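Carboxylesterase (Uncultured bacterium, PDB 5GMX) hydrolyses carboxylic esters as a family VIII carboxylesterase with a serine beta-lactamase-like fold, and also acts on oxyimino cephalosporins. Local coordinates at residues I67-T72 with N199-G204; K74-T79 with R273-V278; A78-V83 with Q185-K190; S208-V213 with A257-E262; F348-T353 with L357-A362. One frame throughout, in Å; residues are numbered along the deposited sequence.

Contact 1. Residues I67-T72 with N199-G204; sequences INTYST and NDYYIG. With PMS (phenylmethanesulfonic acid), chain C.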
# COMPACT_ATOMS: atom_id res chain seq x y z
N ILE A 67 12.56 1.16 3.52
CA ILE A 67 12.21 2.55 3.22
C ILE A 67 10.70 2.75 3.40
O ILE A 67 9.92 1.81 3.25
CB ILE A 67 12.64 2.95 1.78
CG1 ILE A 67 12.64 4.47 1.58
CG2 ILE A 67 11.78 2.26 0.73
CD1 ILE A 67 13.59 5.23 2.51
N ASN A 68 10.30 3.96 3.75
CA ASN A 68 8.89 4.31 3.79
C ASN A 68 8.28 4.14 2.40
O ASN A 68 8.84 4.59 1.40
CB ASN A 68 8.71 5.74 4.29
CG ASN A 68 7.29 6.04 4.70
OD1 ASN A 68 6.92 5.86 5.86
ND2 ASN A 68 6.47 6.49 3.75
N THR A 69 7.13 3.48 2.33
CA THR A 69 6.51 3.20 1.03
C THR A 69 5.24 4.01 0.78
O THR A 69 4.60 3.85 -0.25
CB THR A 69 6.16 1.71 0.89
OG1 THR A 69 5.23 1.35 1.92
CG2 THR A 69 7.41 0.84 1.01
N TYR A 70 4.90 4.89 1.72
CA TYR A 70 3.70 5.72 1.62
C TYR A 70 2.46 4.91 1.24
O TYR A 70 2.23 3.86 1.83
CB TYR A 70 3.94 6.87 0.64
CG TYR A 70 4.94 7.84 1.21
CD1 TYR A 70 4.56 8.77 2.17
CD2 TYR A 70 6.28 7.81 0.82
CE1 TYR A 70 5.47 9.65 2.72
CE2 TYR A 70 7.20 8.70 1.36
CZ TYR A 70 6.78 9.61 2.31
OH TYR A 70 7.69 10.49 2.85
N SER A 71 1.70 5.35 0.24
CA SER A 71 0.39 4.73 -0.01
C SER A 71 0.47 3.31 -0.57
O SER A 71 -0.56 2.65 -0.72
CB SER A 71 -0.43 5.60 -0.95
OG SER A 71 -0.65 6.88 -0.36
N THR A 72 1.67 2.84 -0.89
CA THR A 72 1.84 1.43 -1.21
C THR A 72 1.29 0.59 -0.04
O THR A 72 0.67 -0.47 -0.23
CB THR A 72 3.33 1.10 -1.49
OG1 THR A 72 3.79 1.87 -2.61
CG2 THR A 72 3.52 -0.39 -1.78
N ASN A 199 9.93 -10.12 7.51
CA ASN A 199 11.13 -9.35 7.78
C ASN A 199 11.37 -8.24 6.76
O ASN A 199 12.34 -7.50 6.87
CB ASN A 199 12.35 -10.27 7.83
CG ASN A 199 12.56 -11.02 6.52
OD1 ASN A 199 11.60 -11.47 5.89
ND2 ASN A 199 13.82 -11.11 6.09
N ASP A 200 10.50 -8.13 5.76
CA ASP A 200 10.73 -7.17 4.68
C ASP A 200 9.55 -6.20 4.47
O ASP A 200 9.55 -5.43 3.51
CB ASP A 200 11.03 -7.90 3.37
CG ASP A 200 12.48 -8.39 3.28
OD1 ASP A 200 13.40 -7.71 3.80
OD2 ASP A 200 12.71 -9.45 2.66
N TYR A 201 8.56 -6.24 5.35
CA TYR A 201 7.50 -5.22 5.36
C TYR A 201 6.85 -5.09 6.73
O TYR A 201 6.31 -6.06 7.27
CB TYR A 201 6.43 -5.51 4.30
CG TYR A 201 5.69 -4.25 3.88
CD1 TYR A 201 4.68 -3.71 4.66
CD2 TYR A 201 6.04 -3.59 2.73
CE1 TYR A 201 4.02 -2.54 4.29
CE2 TYR A 201 5.39 -2.42 2.34
CZ TYR A 201 4.38 -1.91 3.12
OH TYR A 201 3.75 -0.74 2.71
N TYR A 202 6.89 -3.88 7.28
CA TYR A 202 6.37 -3.60 8.61
C TYR A 202 5.36 -2.45 8.60
O TYR A 202 5.54 -1.45 7.90
CB TYR A 202 7.50 -3.23 9.57
CG TYR A 202 8.59 -4.26 9.74
CD1 TYR A 202 9.61 -4.39 8.80
CD2 TYR A 202 8.63 -5.09 10.86
CE1 TYR A 202 10.61 -5.34 8.96
CE2 TYR A 202 9.64 -6.02 11.03
CZ TYR A 202 10.62 -6.15 10.08
OH TYR A 202 11.63 -7.08 10.24
N ILE A 203 4.30 -2.59 9.39
CA ILE A 203 3.45 -1.46 9.73
C ILE A 203 3.59 -1.26 11.22
O ILE A 203 3.04 -2.02 12.01
CB ILE A 203 1.99 -1.69 9.32
CG1 ILE A 203 1.90 -1.99 7.82
CG2 ILE A 203 1.14 -0.47 9.68
CD1 ILE A 203 0.54 -2.50 7.38
N GLY A 204 4.36 -0.24 11.60
CA GLY A 204 4.83 -0.12 12.97
C GLY A 204 6.16 -0.85 13.05
O GLY A 204 6.20 -2.07 13.18
C PMS C . -0.07 9.01 0.86
S PMS C . 0.07 8.12 -0.68
C1 PMS C . -0.07 10.51 0.66
C2 PMS C . 1.12 11.23 0.71
C3 PMS C . 1.11 12.60 0.54
C4 PMS C . -0.08 13.27 0.32
C5 PMS C . -1.27 12.56 0.27
C6 PMS C . -1.26 11.19 0.44
O2S PMS C . -0.55 8.83 -1.87
O1S PMS C . 1.51 8.02 -1.13
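Thr69 and Tyr201 meet hydroxyl to hydroxyl just behind the reactive serine of a beta-lactamase-like active site. Thr69 opens the type II' turn, closed by Thr72, that presents Ser71 at the approach to helix 72-86; Tyr201 lies on strand 201-202, at the edge of a small antiparallel sheet.

The polar part is one short bond, Thr69 OG1 to Tyr201 OH at 2.7 Å, in which either oxygen could be the donor. The two side chains come from opposite directions: the tyrosine ring swings toward the turn because CG stands anti to its backbone N (chi1 -156°). Both hydroxyls are buried and have further partners, Gly268 O for Thr69 and Thr73 OG1 for Tyr201. A threonine suits this place because its methyl adds an apolar touch, CG2 lying 4.1 Å from Tyr201 CE2, while Met76 and Ile275 pack on the tyrosine as well.

The covalent part belongs to Ser71, whose OG is bonded to S of the phenylmethanesulfonyl group at 1.5 Å. Ser71 N gives a weak hydrogen bond to its O1S, 3.0 Å long and bent to 145°, and Trp344 N also hydrogen-bonds the group. Two such backbone N-H donors are consistent with an oxyanion hole, as in serine beta-lactamases. Beside it, Tyr70 CB comes within 3.2 Å of O1S.

Contact 2. Residues K74-T79 with R273-V278; sequences KGMAAT and RGIAKV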
# COMPACT_ATOMS: atom_id res chain seq x y z
N LYS A 74 -1.35 1.09 1.62
CA LYS A 74 -2.80 0.92 1.57
C LYS A 74 -3.14 -0.46 1.02
O LYS A 74 -4.06 -1.11 1.52
CB LYS A 74 -3.47 2.03 0.75
CG LYS A 74 -3.43 3.40 1.43
CD LYS A 74 -4.40 4.38 0.76
CE LYS A 74 -4.34 5.73 1.43
NZ LYS A 74 -3.02 6.36 1.19
N GLY A 75 -2.37 -0.92 0.03
CA GLY A 75 -2.61 -2.25 -0.51
C GLY A 75 -2.46 -3.31 0.57
O GLY A 75 -3.27 -4.24 0.71
N MSE A 76 -1.42 -3.15 1.39
CA MSE A 76 -1.19 -4.09 2.48
C MSE A 76 -2.37 -4.08 3.43
O MSE A 76 -2.85 -5.16 3.84
CB MSE A 76 0.10 -3.74 3.21
CG MSE A 76 1.30 -3.66 2.28
SE MSE A 76 1.61 -5.34 1.28
CE MSE A 76 3.17 -4.77 0.27
N ALA A 77 -2.88 -2.89 3.73
CA ALA A 77 -3.99 -2.82 4.69
C ALA A 77 -5.19 -3.52 4.08
O ALA A 77 -5.90 -4.26 4.76
CB ALA A 77 -4.33 -1.36 5.05
N ALA A 78 -5.38 -3.32 2.77
CA ALA A 78 -6.55 -3.88 2.12
C ALA A 78 -6.46 -5.40 2.19
O ALA A 78 -7.48 -6.09 2.35
CB ALA A 78 -6.68 -3.38 0.68
N THR A 79 -5.23 -5.91 2.11
CA THR A 79 -5.07 -7.36 2.09
C THR A 79 -5.54 -7.94 3.42
O THR A 79 -6.23 -8.97 3.43
CB THR A 79 -3.62 -7.75 1.80
OG1 THR A 79 -3.28 -7.28 0.49
CG2 THR A 79 -3.47 -9.26 1.82
N ARG A 273 11.27 -6.63 -2.21
CA ARG A 273 11.10 -8.06 -1.96
C ARG A 273 9.84 -8.36 -1.14
O ARG A 273 9.09 -9.28 -1.48
CB ARG A 273 12.33 -8.64 -1.27
CG ARG A 273 12.25 -10.15 -1.02
CD ARG A 273 13.59 -10.73 -0.57
NE ARG A 273 14.15 -9.96 0.52
CZ ARG A 273 15.24 -9.20 0.43
NH1 ARG A 273 15.93 -9.14 -0.70
NH2 ARG A 273 15.64 -8.51 1.49
N GLY A 274 9.62 -7.61 -0.06
CA GLY A 274 8.44 -7.82 0.77
C GLY A 274 7.14 -7.60 0.00
O GLY A 274 6.20 -8.43 0.05
N ILE A 275 7.12 -6.49 -0.73
CA ILE A 275 5.97 -6.12 -1.55
C ILE A 275 5.68 -7.19 -2.59
O ILE A 275 4.53 -7.63 -2.76
CB ILE A 275 6.21 -4.78 -2.26
CG1 ILE A 275 6.42 -3.66 -1.24
CG2 ILE A 275 5.05 -4.44 -3.19
CD1 ILE A 275 6.92 -2.36 -1.86
N ALA A 276 6.74 -7.63 -3.28
CA ALA A 276 6.59 -8.62 -4.33
C ALA A 276 6.15 -9.96 -3.78
O ALA A 276 5.51 -10.73 -4.48
CB ALA A 276 7.90 -8.78 -5.09
N LYS A 277 6.54 -10.27 -2.55
CA LYS A 277 6.10 -11.52 -1.94
C LYS A 277 4.60 -11.49 -1.66
O LYS A 277 3.90 -12.46 -1.97
CB LYS A 277 6.86 -11.81 -0.65
CG LYS A 277 8.24 -12.43 -0.89
CD LYS A 277 8.97 -12.72 0.41
CE LYS A 277 10.37 -13.27 0.09
NZ LYS A 277 11.08 -13.73 1.32
N VAL A 278 4.11 -10.39 -1.09
CA VAL A 278 2.67 -10.32 -0.83
C VAL A 278 1.86 -10.35 -2.14
O VAL A 278 0.92 -11.16 -2.29
CB VAL A 278 2.29 -9.07 -0.01
CG1 VAL A 278 0.79 -9.02 0.23
CG2 VAL A 278 3.04 -9.07 1.31
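The first torsion of Met76, present as selenomethionine, sets CG beside the backbone N (chi1 -55°), and a bend at chi2 (-58°) turns the chain so that the selenium faces Val278 and the terminal methyl faces Ile275. The long, flexible side chain suits this place because it spans the gap between helices 74-79 and 273-278, whose axes are 11.5 Å apart at their closest and cross at 37°.

Met76 CE lies 3.6 Å from Ile275 CA and 3.8 Å from its CG1, the two side chains crossing at about a right angle. Met76 SE rests almost equally against both methyls of Val278, 3.9 Å from CG1 and 4.0 Å from CG2. Methionine's polarisable thioether fits well against the branched valine; selenium replaces its sulfur here.

One turn further on, Thr79 turns toward the opposite helix but touches it lightly, OG1 standing 4.4 Å from Val278 CG1. Its hydroxyl donates within its own helix to Gly75 O, at 3.0 Å and from above the carbonyl plane, which satisfies it beside apolar groups. That oxygen also accepts from Thr79 N. Phe187, Tyr201 and Val191 pack around the same side chains.

Near the start of helix 72-86, Lys74 NZ is held by Tyr160 OH, Ala162 O and Gly265 O. The packing joins helix 272-283 to the buried helix that carries what looks like the SxxK motif of serine beta-lactamases and penicillin-binding proteins.

Contact 3. Residues A78-V83 with Q185-K190; sequences ATVVGV and QLFAEK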
# COMPACT_ATOMS: atom_id res chain seq x y z
N ALA A 78 -5.38 -3.32 2.77
CA ALA A 78 -6.55 -3.88 2.12
C ALA A 78 -6.46 -5.40 2.19
O ALA A 78 -7.48 -6.09 2.35
CB ALA A 78 -6.68 -3.38 0.68
N THR A 79 -5.23 -5.91 2.11
CA THR A 79 -5.07 -7.36 2.09
C THR A 79 -5.54 -7.94 3.42
O THR A 79 -6.23 -8.97 3.43
CB THR A 79 -3.62 -7.75 1.80
OG1 THR A 79 -3.28 -7.28 0.49
CG2 THR A 79 -3.47 -9.26 1.82
N VAL A 80 -5.25 -7.24 4.52
CA VAL A 80 -5.71 -7.71 5.82
C VAL A 80 -7.22 -7.88 5.80
O VAL A 80 -7.75 -8.94 6.18
CB VAL A 80 -5.31 -6.76 6.97
CG1 VAL A 80 -5.95 -7.22 8.28
CG2 VAL A 80 -3.81 -6.71 7.12
N VAL A 81 -7.93 -6.87 5.29
CA VAL A 81 -9.39 -6.92 5.33
C VAL A 81 -9.85 -8.09 4.49
O VAL A 81 -10.70 -8.89 4.91
CB VAL A 81 -10.05 -5.62 4.83
CG1 VAL A 81 -11.57 -5.81 4.70
CG2 VAL A 81 -9.75 -4.47 5.80
N GLY A 82 -9.20 -8.23 3.33
CA GLY A 82 -9.52 -9.31 2.42
C GLY A 82 -9.37 -10.66 3.08
O GLY A 82 -10.25 -11.53 2.94
N VAL A 83 -8.29 -10.83 3.84
CA VAL A 83 -8.03 -12.12 4.46
C VAL A 83 -9.13 -12.36 5.48
O VAL A 83 -9.71 -13.46 5.54
CB VAL A 83 -6.63 -12.19 5.11
CG1 VAL A 83 -6.51 -13.43 6.01
CG2 VAL A 83 -5.55 -12.17 4.03
N GLN A 185 0.08 -5.89 13.68
CA GLN A 185 0.25 -7.27 14.11
C GLN A 185 -0.64 -8.23 13.33
O GLN A 185 -0.28 -9.39 13.12
CB GLN A 185 -0.01 -7.42 15.61
CG GLN A 185 0.86 -6.55 16.49
CD GLN A 185 0.34 -6.51 17.92
OE1 GLN A 185 0.02 -7.56 18.50
NE2 GLN A 185 0.23 -5.31 18.49
N LEU A 186 -1.82 -7.77 12.95
CA LEU A 186 -2.68 -8.57 12.08
C LEU A 186 -2.02 -8.77 10.72
O LEU A 186 -2.06 -9.86 10.16
CB LEU A 186 -4.05 -7.92 11.92
CG LEU A 186 -4.97 -7.98 13.13
CD1 LEU A 186 -6.18 -7.06 12.91
CD2 LEU A 186 -5.41 -9.43 13.35
N PHE A 187 -1.40 -7.72 10.19
CA PHE A 187 -0.67 -7.84 8.94
C PHE A 187 0.52 -8.81 9.10
O PHE A 187 0.73 -9.69 8.26
CB PHE A 187 -0.20 -6.48 8.43
CG PHE A 187 0.69 -6.56 7.22
CD1 PHE A 187 0.14 -6.73 5.95
CD2 PHE A 187 2.07 -6.49 7.34
CE1 PHE A 187 0.95 -6.82 4.84
CE2 PHE A 187 2.89 -6.57 6.23
CZ PHE A 187 2.33 -6.74 4.98
N ALA A 188 1.29 -8.64 10.17
CA ALA A 188 2.40 -9.55 10.45
C ALA A 188 1.95 -11.01 10.50
O ALA A 188 2.54 -11.86 9.84
CB ALA A 188 3.08 -9.18 11.76
N GLU A 189 0.89 -11.28 11.26
CA GLU A 189 0.49 -12.66 11.55
C GLU A 189 -0.30 -13.33 10.44
O GLU A 189 -0.16 -14.53 10.21
CB GLU A 189 -0.31 -12.73 12.86
CG GLU A 189 0.57 -12.54 14.11
CD GLU A 189 -0.23 -12.46 15.41
OE1 GLU A 189 -1.47 -12.53 15.36
OE2 GLU A 189 0.41 -12.31 16.48
N LYS A 190 -1.12 -12.57 9.73
CA LYS A 190 -2.01 -13.17 8.76
C LYS A 190 -1.56 -13.01 7.31
O LYS A 190 -2.01 -13.76 6.45
CB LYS A 190 -3.42 -12.62 8.92
CG LYS A 190 -4.05 -13.03 10.24
CD LYS A 190 -5.48 -12.58 10.36
CE LYS A 190 -6.17 -13.28 11.51
NZ LYS A 190 -6.29 -14.74 11.24
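Val80 pushes its two methyls toward Leu186 and Phe187, one to each. CG2 makes the closer approach, 3.8 Å from both CA and CB of Phe187, and it also reaches the edge of the ring, 4.1 Å from CD1 and near the ring plane. CG1 meets Leu186 CB at 4.2 Å. One turn along, Val83 CG1 touches Lys190 CB at 4.3 Å, using only the aliphatic root of the lysine.

The torsions divide the work at Val80: with chi1 at 173°, CG1 lies anti to the backbone N, while CG2 stands beside that N. A compact beta-branched residue suits the spot because the backbones are close here, Val80 CA being 5.9 Å from Phe187 CA. Segments 78-83 and 185-190 cross steeply at 63°, their axes 9.7 Å apart. They join helix 72-86, which follows the nucleophilic serine, to helix 183-192 of the beta-lactamase-like fold.

Further out, Ala173 of helix 165-175 packs on both Val80 and Leu186, and Leu183 also touches Val80. Phe187 also packs on Met76, further back along helix 72-86.

The chemistry is thus that of dispersion and exclusion of water: methyls, methylenes and a ring edge fit together by shape, and the charge of Lys190, whose methylene root takes part, is paired with Glu87 beyond the crossing.

Contact 4. Residues S208-V213 with A257-E262; sequences SEDHRV and AWRAAE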
# COMPACT_ATOMS: atom_id res chain seq x y z
N SER A 208 14.31 -2.58 17.15
CA SER A 208 15.39 -3.48 16.76
C SER A 208 15.67 -3.51 15.25
O SER A 208 16.76 -3.91 14.82
CB SER A 208 15.09 -4.90 17.25
OG SER A 208 13.87 -5.39 16.73
N GLU A 209 14.70 -3.07 14.44
CA GLU A 209 14.85 -3.09 12.99
C GLU A 209 15.16 -1.70 12.43
O GLU A 209 15.46 -1.55 11.24
CB GLU A 209 13.58 -3.65 12.34
CG GLU A 209 13.16 -5.03 12.83
CD GLU A 209 14.29 -6.06 12.73
OE1 GLU A 209 15.02 -6.04 11.71
OE2 GLU A 209 14.45 -6.87 13.67
N ASP A 210 15.13 -0.68 13.28
CA ASP A 210 15.19 0.69 12.79
C ASP A 210 16.51 1.04 12.12
O ASP A 210 16.56 1.94 11.28
CB ASP A 210 14.91 1.69 13.91
CG ASP A 210 14.43 3.03 13.38
OD1 ASP A 210 13.24 3.14 13.01
OD2 ASP A 210 15.25 3.98 13.30
N HIS A 211 17.58 0.33 12.47
CA HIS A 211 18.88 0.58 11.86
C HIS A 211 18.88 0.27 10.36
O HIS A 211 19.81 0.66 9.64
CB HIS A 211 19.97 -0.24 12.57
CG HIS A 211 19.88 -1.72 12.32
ND1 HIS A 211 19.07 -2.55 13.05
CD2 HIS A 211 20.52 -2.50 11.42
CE1 HIS A 211 19.19 -3.79 12.60
NE2 HIS A 211 20.06 -3.79 11.61
N ARG A 212 17.86 -0.45 9.90
CA ARG A 212 17.81 -0.86 8.50
C ARG A 212 17.23 0.20 7.58
O ARG A 212 17.29 0.07 6.36
CB ARG A 212 17.00 -2.15 8.36
CG ARG A 212 17.58 -3.34 9.12
CD ARG A 212 16.55 -4.44 9.28
NE ARG A 212 15.98 -4.81 7.99
CZ ARG A 212 14.93 -5.61 7.84
NH1 ARG A 212 14.33 -6.13 8.89
NH2 ARG A 212 14.49 -5.88 6.62
N VAL A 213 16.64 1.25 8.15
CA VAL A 213 15.93 2.24 7.33
C VAL A 213 16.88 3.14 6.55
O VAL A 213 17.81 3.73 7.10
CB VAL A 213 14.99 3.12 8.19
CG1 VAL A 213 14.25 4.11 7.32
CG2 VAL A 213 14.00 2.24 8.92
N ALA A 257 9.53 8.51 15.31
CA ALA A 257 8.18 8.40 15.88
C ALA A 257 7.17 8.01 14.80
O ALA A 257 6.25 7.24 15.04
CB ALA A 257 7.77 9.71 16.56
N TRP A 258 7.38 8.54 13.60
CA TRP A 258 6.53 8.20 12.46
C TRP A 258 6.67 6.70 12.14
O TRP A 258 5.67 5.98 12.08
CB TRP A 258 6.91 9.07 11.26
CG TRP A 258 6.34 8.64 9.93
CD1 TRP A 258 6.95 7.85 8.99
CD2 TRP A 258 5.08 9.02 9.36
NE1 TRP A 258 6.14 7.70 7.89
CE2 TRP A 258 4.98 8.41 8.09
CE3 TRP A 258 4.01 9.81 9.81
CZ2 TRP A 258 3.87 8.56 7.27
CZ3 TRP A 258 2.90 9.96 8.99
CH2 TRP A 258 2.84 9.34 7.73
N ARG A 259 7.90 6.24 11.98
CA ARG A 259 8.14 4.83 11.67
C ARG A 259 7.64 3.88 12.77
O ARG A 259 7.21 2.77 12.48
CB ARG A 259 9.63 4.60 11.43
CG ARG A 259 10.17 5.43 10.28
CD ARG A 259 11.58 5.01 9.89
NE ARG A 259 12.54 5.19 10.96
CZ ARG A 259 13.24 6.30 11.15
NH1 ARG A 259 13.07 7.33 10.34
NH2 ARG A 259 14.10 6.38 12.16
N ALA A 260 7.70 4.31 14.02
CA ALA A 260 7.32 3.46 15.14
C ALA A 260 5.81 3.30 15.25
O ALA A 260 5.32 2.29 15.76
CB ALA A 260 7.89 4.02 16.46
N ALA A 261 5.08 4.30 14.77
CA ALA A 261 3.62 4.33 14.89
C ALA A 261 2.94 3.40 13.90
O ALA A 261 3.59 2.79 13.07
CB ALA A 261 3.11 5.76 14.70
N GLU A 262 1.62 3.30 13.98
CA GLU A 262 0.89 2.61 12.94
C GLU A 262 -0.00 3.59 12.19
O GLU A 262 -1.02 4.06 12.70
CB GLU A 262 0.07 1.45 13.52
CG GLU A 262 0.97 0.35 14.04
CD GLU A 262 0.24 -0.96 14.27
OE1 GLU A 262 0.87 -1.90 14.81
OE2 GLU A 262 -0.95 -1.06 13.89
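Arg259 and Asp210 form the tight part of this contact, a two-pronged salt bridge that joins the loop following strand 201-202 to helix 256-260. The arginine presents its side, not its end: NE donates to Asp210 OD1 at 3.0 Å and nearly straight (169°), and NH2 donates to Asp210 OD2 at 2.9 Å. OD2 is met on its syn lone pair and OD1 on the syn side a little out of plane, because carboxylate and guanidinium are twisted 34° apart. The bend of the arginine at chi3 (-62°) turns the side of the guanidinium to the acid.

Val213 completes the packing. Both its methyls come against the same side of the methylene next to the guanidinium, CG1 and CG2 each 3.8 Å from Arg259 CD, and CB lies over one guanidinium face. Valine suits this spot, offering an apolar cover to a group whose rim is occupied with hydrogen bonds. Arg259 NH1 goes to Ala253 O, and Asp210 OD1 has a second cation in Arg256, so the acid probably stays ionised.

The outer side is looser. Ser208 and His211 are exposed; His211 ND1 makes a weak bond to Ser208 O, and Arg212 CG lies over one face of the ring. Apart from this side, buried Arg212 braces the loop internally, its NH1 2.9 Å from Glu209 OE1 in a salt bridge.

The result is a side-on, bidentate Arg-Asp bridge fastening a surface loop to a short helix, beside strand 269-270, whose Gln269 touches both Val213 and Arg259.

Contact 5. Residues F348-T353 with L357-A362; sequences FGFADT and LGMGYA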
# COMPACT_ATOMS: atom_id res chain seq x y z
N PHE A 348 5.68 1.11 -5.60
CA PHE A 348 4.40 0.49 -5.95
C PHE A 348 4.47 -1.01 -5.80
O PHE A 348 5.54 -1.59 -5.69
CB PHE A 348 3.97 0.84 -7.38
CG PHE A 348 4.85 0.24 -8.43
CD1 PHE A 348 6.01 0.87 -8.83
CD2 PHE A 348 4.53 -0.99 -8.99
CE1 PHE A 348 6.83 0.30 -9.78
CE2 PHE A 348 5.36 -1.57 -9.95
CZ PHE A 348 6.50 -0.92 -10.34
N GLY A 349 3.30 -1.63 -5.82
CA GLY A 349 3.23 -3.07 -5.91
C GLY A 349 1.97 -3.44 -6.67
O GLY A 349 0.97 -2.70 -6.58
N PHE A 350 2.02 -4.53 -7.43
CA PHE A 350 0.77 -5.03 -8.03
C PHE A 350 0.79 -6.52 -8.35
O PHE A 350 1.84 -7.17 -8.38
CB PHE A 350 0.42 -4.23 -9.30
CG PHE A 350 1.30 -4.51 -10.47
CD1 PHE A 350 0.98 -5.52 -11.37
CD2 PHE A 350 2.46 -3.77 -10.68
CE1 PHE A 350 1.80 -5.80 -12.46
CE2 PHE A 350 3.29 -4.04 -11.76
CZ PHE A 350 2.95 -5.06 -12.65
N ALA A 351 -0.41 -7.04 -8.56
CA ALA A 351 -0.63 -8.44 -8.89
C ALA A 351 -1.40 -8.58 -10.20
O ALA A 351 -2.32 -7.81 -10.49
CB ALA A 351 -1.38 -9.12 -7.77
N ASP A 352 -1.01 -9.60 -10.96
CA ASP A 352 -1.59 -9.98 -12.24
C ASP A 352 -1.92 -11.47 -12.16
O ASP A 352 -1.02 -12.30 -12.28
CB ASP A 352 -0.60 -9.68 -13.39
CG ASP A 352 -1.06 -10.21 -14.77
OD1 ASP A 352 -2.04 -10.98 -14.86
OD2 ASP A 352 -0.40 -9.87 -15.78
N THR A 353 -3.19 -11.81 -11.95
CA THR A 353 -3.55 -13.21 -11.75
C THR A 353 -3.47 -14.04 -13.04
O THR A 353 -3.39 -15.27 -12.98
CB THR A 353 -4.98 -13.37 -11.17
OG1 THR A 353 -5.94 -12.94 -12.14
CG2 THR A 353 -5.13 -12.57 -9.90
N LEU A 357 1.73 -13.15 -11.78
CA LEU A 357 2.89 -12.30 -11.57
C LEU A 357 2.63 -11.28 -10.46
O LEU A 357 1.60 -10.62 -10.46
CB LEU A 357 3.24 -11.58 -12.88
CG LEU A 357 4.36 -10.53 -12.96
CD1 LEU A 357 4.94 -10.51 -14.37
CD2 LEU A 357 3.86 -9.13 -12.59
N GLY A 358 3.55 -11.16 -9.52
CA GLY A 358 3.47 -10.12 -8.52
C GLY A 358 4.74 -9.28 -8.60
O GLY A 358 5.81 -9.81 -8.85
N MSE A 359 4.62 -7.98 -8.38
CA MSE A 359 5.78 -7.12 -8.54
C MSE A 359 5.85 -6.07 -7.45
O MSE A 359 4.82 -5.50 -7.06
CB MSE A 359 5.77 -6.44 -9.92
CG MSE A 359 7.00 -5.58 -10.17
SE MSE A 359 7.02 -4.66 -11.91
CE MSE A 359 6.59 -6.18 -13.06
N GLY A 360 7.07 -5.80 -6.98
CA GLY A 360 7.26 -4.80 -5.94
C GLY A 360 8.45 -3.89 -6.19
O GLY A 360 9.49 -4.33 -6.67
N TYR A 361 8.31 -2.61 -5.86
CA TYR A 361 9.39 -1.66 -6.10
C TYR A 361 9.39 -0.54 -5.05
O TYR A 361 8.34 0.09 -4.80
CB TYR A 361 9.29 -1.12 -7.52
CG TYR A 361 10.24 0.01 -7.85
CD1 TYR A 361 11.62 -0.13 -7.72
CD2 TYR A 361 9.75 1.21 -8.35
CE1 TYR A 361 12.49 0.91 -8.03
CE2 TYR A 361 10.60 2.25 -8.69
CZ TYR A 361 11.96 2.10 -8.51
OH TYR A 361 12.77 3.16 -8.83
N ALA A 362 10.54 -0.34 -4.41
CA ALA A 362 10.64 0.67 -3.35
C ALA A 362 12.00 1.36 -3.39
O ALA A 362 13.03 0.70 -3.49
CB ALA A 362 10.40 0.04 -1.98
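The beta hairpin of strands 348-352 and 357-363, in the large antiparallel sheet of the beta-lactamase-like fold, aligns Phe348 with Tyr361, Phe350 with Met359 and Asp352 with Leu357 as hydrogen-bonded pairs. Each pair closes with two backbone bonds, Asp352 N to Leu357 O being 2.8 Å.

The side chains of these pairs share one face. Both phenylalanines take the position between backbone N and carbonyl (Phe348 chi1 68°, Phe350 chi1 72°), leaning over the partner strand. Met359, on that strand, touches both rings: its SE is 4.0 Å from Phe348 CE2, at that ring's edge, and 3.8 Å from Phe350 CE2, while its CB covers a face of the Phe350 ring. Methionine's flexible, polarisable thioether suits such Met-aromatic contacts; selenium replaces its sulfur here. Phe348 CE1 also presses on Tyr361 CD2 at 3.4 Å, the ring planes inclined at 62°. Leu357 CD2 meets Phe350 CE1 at 3.9 Å.

Gly349 with Gly360 and Ala351 with Gly358 give the other face little side chain, which lets Ile275 CG2 approach the CA atoms of Gly349 and Gly360. Gly349 CA comes within 3.1 Å of Met359 O.

The two faces serve different neighbours. Helix 272-283 lies against the glycine-alanine face; helix 374-385 covers the bulky face, where Tyr384 hydrogen-bonds Asp352. Strands 339-342 and 33-40 continue the sheet on either side of the hairpin.

Contacts 1, 2, 3 and 5 are buried, whereas contact 4 is partly exposed and its centre lies about 17 Å from the centre of the chain. Contacts 2 and 3 share helix 72-86, gripped by two different helices mainly through apolar groups; contact 1 sits at its start, where polar and covalent chemistry takes over around Ser71. Tyr201 of contact 1 packs on Met76 and Ile275 of contact 2, and Ile275 in turn rests on the glycines of contact 5, the one backbone-bonded contact. Contact 4, further out, relies on a salt bridge, yet its Trp258 reaches Asn68 of contact 1 by a probable hydrogen bond.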